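B-agarase (Agarivorans gilvus, PDB 5Z6P) hydrolyses agarose as a family 50 glycoside hydrolase, probably cleaving the beta-glycosidic linkages of its galactose units. Local coordinates at residues A[671-676]-A[687-692]. Sequence-based numbering, arbitrary orientation.
Sequences FGALDS and CSQQER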
ATOM      1  N   PHE A 671      -6.854   2.765  -6.083  1.00 14.23           N
ATOM      2  CA  PHE A 671      -6.722   3.805  -7.082  1.00 14.82           C
ATOM      3  C   PHE A 671      -7.226   5.149  -6.525  1.00 14.91           C
ATOM      4  O   PHE A 671      -8.322   5.224  -5.984  1.00 15.28           O
ATOM      5  CB  PHE A 671      -7.493   3.402  -8.347  1.00 14.82           C
ATOM      6  CG  PHE A 671      -6.984   2.143  -8.965  1.00 15.17           C
ATOM      7  CD1 PHE A 671      -5.817   2.147  -9.698  1.00 14.06           C
ATOM      8  CD2 PHE A 671      -7.648   0.940  -8.777  1.00 15.57           C
ATOM      9  CE1 PHE A 671      -5.344   0.980 -10.250  1.00 14.64           C
ATOM     10  CE2 PHE A 671      -7.168  -0.219  -9.331  1.00 14.07           C
ATOM     11  CZ  PHE A 671      -6.021  -0.199 -10.065  1.00 11.74           C
ATOM     12  N   GLY A 672      -6.403   6.187  -6.632  1.00 13.60           N
ATOM     13  CA  GLY A 672      -6.811   7.519  -6.244  1.00 16.36           C
ATOM     14  C   GLY A 672      -6.667   8.601  -7.305  1.00 17.22           C
ATOM     15  O   GLY A 672      -6.046   8.398  -8.349  1.00 16.71           O
ATOM     16  N   ALA A 673      -7.257   9.762  -7.037  1.00 17.11           N
ATOM     17  CA  ALA A 673      -7.183  10.889  -7.960  1.00 16.89           C
ATOM     18  C   ALA A 673      -7.049  12.174  -7.156  1.00 17.75           C
ATOM     19  O   ALA A 673      -6.909  12.131  -5.936  1.00 17.05           O
ATOM     20  CB  ALA A 673      -8.394  10.929  -8.866  1.00 14.01           C
ATOM     21  N   LEU A 674      -7.056  13.315  -7.835  1.00 14.91           N
ATOM     22  CA  LEU A 674      -6.874  14.581  -7.137  1.00 17.56           C
ATOM     23  C   LEU A 674      -8.056  15.516  -7.348  1.00 22.67           C
ATOM     24  O   LEU A 674      -8.015  16.660  -6.923  1.00 22.27           O
ATOM     25  CB  LEU A 674      -5.584  15.278  -7.593  1.00 19.91           C
ATOM     26  CG  LEU A 674      -4.245  14.588  -7.325  1.00 18.93           C
ATOM     27  CD1 LEU A 674      -3.106  15.337  -7.981  1.00 16.97           C
ATOM     28  CD2 LEU A 674      -4.024  14.439  -5.841  1.00 16.11           C
ATOM     29  N   ASP A 675      -9.106  15.036  -8.007  1.00 19.30           N
ATOM     30  CA  ASP A 675     -10.224  15.905  -8.324  1.00 19.54           C
ATOM     31  C   ASP A 675     -11.267  15.957  -7.203  1.00 20.46           C
ATOM     32  O   ASP A 675     -12.290  16.608  -7.348  1.00 23.28           O
ATOM     33  CB  ASP A 675     -10.876  15.489  -9.665  1.00 16.26           C
ATOM     34  CG  ASP A 675     -11.487  14.091  -9.628  1.00 19.26           C
ATOM     35  OD1 ASP A 675     -11.040  13.277  -8.807  1.00 20.02           O
ATOM     36  OD2 ASP A 675     -12.420  13.804 -10.421  1.00 21.23           O
ATOM     37  N   SER A 676     -11.021  15.297  -6.079  1.00 20.30           N
ATOM     38  CA  SER A 676     -11.903  15.485  -4.925  1.00 18.44           C
ATOM     39  C   SER A 676     -11.183  16.288  -3.848  1.00 18.26           C
ATOM     40  O   SER A 676     -11.520  16.216  -2.685  1.00 20.16           O
ATOM     41  CB  SER A 676     -12.410  14.145  -4.373  1.00 20.48           C
ATOM     42  OG  SER A 676     -11.356  13.321  -3.903  1.00 19.65           O
ATOM     43  N   CYS A 687      -6.872   9.986 -13.380  1.00 17.45           N
ATOM     44  CA  CYS A 687      -6.992  11.415 -13.652  1.00 20.22           C
ATOM     45  C   CYS A 687      -8.285  11.990 -13.090  1.00 20.39           C
ATOM     46  O   CYS A 687      -8.448  13.198 -13.005  1.00 22.74           O
ATOM     47  CB  CYS A 687      -6.914  11.708 -15.160  1.00 22.04           C
ATOM     48  SG  CYS A 687      -8.285  11.077 -16.104  1.00 22.49           S
ATOM     49  N   SER A 688      -9.197  11.128 -12.684  1.00 20.39           N
ATOM     50  CA  SER A 688     -10.515  11.588 -12.280  1.00 17.60           C
ATOM     51  C   SER A 688     -11.199  10.512 -11.463  1.00 17.42           C
ATOM     52  O   SER A 688     -10.778   9.363 -11.511  1.00 13.56           O
ATOM     53  CB  SER A 688     -11.354  11.888 -13.507  1.00 17.15           C
ATOM     54  OG  SER A 688     -11.748  10.661 -14.090  1.00 17.16           O
ATOM     55  N   GLN A 689     -12.274  10.877 -10.764  1.00 17.54           N
ATOM     56  CA  GLN A 689     -13.097   9.902 -10.050  1.00 15.65           C
ATOM     57  C   GLN A 689     -13.628   8.830 -10.995  1.00 17.05           C
ATOM     58  O   GLN A 689     -13.705   7.658 -10.645  1.00 14.70           O
ATOM     59  CB  GLN A 689     -14.265  10.581  -9.327  1.00 16.74           C
ATOM     60  CG  GLN A 689     -13.850  11.478  -8.141  1.00 15.03           C
ATOM     61  CD  GLN A 689     -12.880  10.762  -7.213  1.00 16.68           C
ATOM     62  OE1 GLN A 689     -13.167   9.671  -6.708  1.00 16.84           O
ATOM     63  NE2 GLN A 689     -11.714  11.350  -7.027  1.00 18.05           N
ATOM     64  N   GLN A 690     -14.013   9.236 -12.193  1.00 18.67           N
ATOM     65  CA  GLN A 690     -14.548   8.279 -13.148  1.00 18.41           C
ATOM     66  C   GLN A 690     -13.493   7.231 -13.497  1.00 16.36           C
ATOM     67  O   GLN A 690     -13.797   6.048 -13.579  1.00 15.78           O
ATOM     68  CB  GLN A 690     -15.046   8.984 -14.412  1.00 17.77           C
ATOM     69  CG  GLN A 690     -15.734   8.063 -15.391  1.00 22.98           C
ATOM     70  CD  GLN A 690     -16.037   8.734 -16.724  1.00 30.95           C
ATOM     71  OE1 GLN A 690     -15.591   9.840 -16.986  1.00 31.77           O
ATOM     72  NE2 GLN A 690     -16.804   8.056 -17.569  1.00 38.68           N
ATOM     73  N   GLU A 691     -12.256   7.671 -13.688  1.00 16.69           N
ATOM     74  CA  GLU A 691     -11.202   6.750 -14.058  1.00 18.33           C
ATOM     75  C   GLU A 691     -10.795   5.828 -12.896  1.00 19.16           C
ATOM     76  O   GLU A 691     -10.290   4.733 -13.125  1.00 17.63           O
ATOM     77  CB  GLU A 691      -9.987   7.496 -14.586  1.00 16.09           C
ATOM     78  CG  GLU A 691      -8.969   6.525 -15.201  1.00 20.31           C
ATOM     79  CD  GLU A 691      -7.872   7.197 -16.002  1.00 17.58           C
ATOM     80  OE1 GLU A 691      -7.075   7.981 -15.438  1.00 17.21           O
ATOM     81  OE2 GLU A 691      -7.805   6.912 -17.206  1.00 19.94           O
ATOM     82  N   ARG A 692     -11.019   6.276 -11.663  1.00 18.52           N
ATOM     83  CA  ARG A 692     -10.767   5.446 -10.493  1.00 16.34           C
ATOM     84  C   ARG A 692     -11.564   4.150 -10.571  1.00 17.78           C
ATOM     85  O   ARG A 692     -11.035   3.061 -10.349  1.00 14.17           O
ATOM     86  CB  ARG A 692     -11.129   6.187  -9.210  1.00 14.15           C
ATOM     87  CG  ARG A 692     -10.141   7.258  -8.764  1.00 16.34           C
ATOM     88  CD  ARG A 692     -10.547   7.814  -7.387  1.00 15.65           C
ATOM     89  NE  ARG A 692     -10.411   6.792  -6.348  1.00 13.44           N
ATOM     90  CZ  ARG A 692     -11.165   6.700  -5.259  1.00 16.20           C
ATOM     91  NH1 ARG A 692     -12.155   7.572  -5.040  1.00 12.67           N
ATOM     92  NH2 ARG A 692     -10.940   5.717  -4.391  1.00 12.06           N
TER
HETATM   93  O   HOH W   1      -7.239  14.343 -10.663  1.00 20.37           O
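The loop 671-676, extended to Ala673 and then turning, runs past the first turn of helix 689-704, with CA atoms 5.5 Å apart for both Phe671 with Arg692 and Ala673 with Ser688. It illustrates how a loop carboxylate can bind a helix's first residue by both backbone and side-chain N-H. Asp675 grips Gln689 with both carboxylate oxygens on their syn sides, though both donors sit somewhat off the carboxylate plane: OD2 accepts from Gln689 N at 3.0 Å, and OD1 from Gln689 NE2 at 2.7 Å. A bend at chi2 (-49°) turns the amide so that NE2 reaches OD1; carboxylate and amide planes lie 20° apart. A negative charge here should suit the helix dipole. The capping bond proper is local: OG of Ser688, the N-cap residue, accepts from Glu691 N. At the other end, Arg692 NE donates to Phe671 O at 2.6 Å, near the guanidinium plane but above that of the carbonyl; NH2 adds a weak bond. Gln689 OE1 steadies the guanidinium, taking NH1 on a lone pair in its carbonyl plane, and so links both ends. Ala673 CB packs between these grips, 3.8 Å from Ser688 C and Gln689 NE2, while a water bridges Leu674 N and Cys687 O. The loop is thus clasped to helix 689-704 within a beta-alpha-beta crossover from strand 664-668 to parallel strand 709-714, consistent with the (beta/alpha)-barrel of such hydrolases; Tyr714 also binds Arg692.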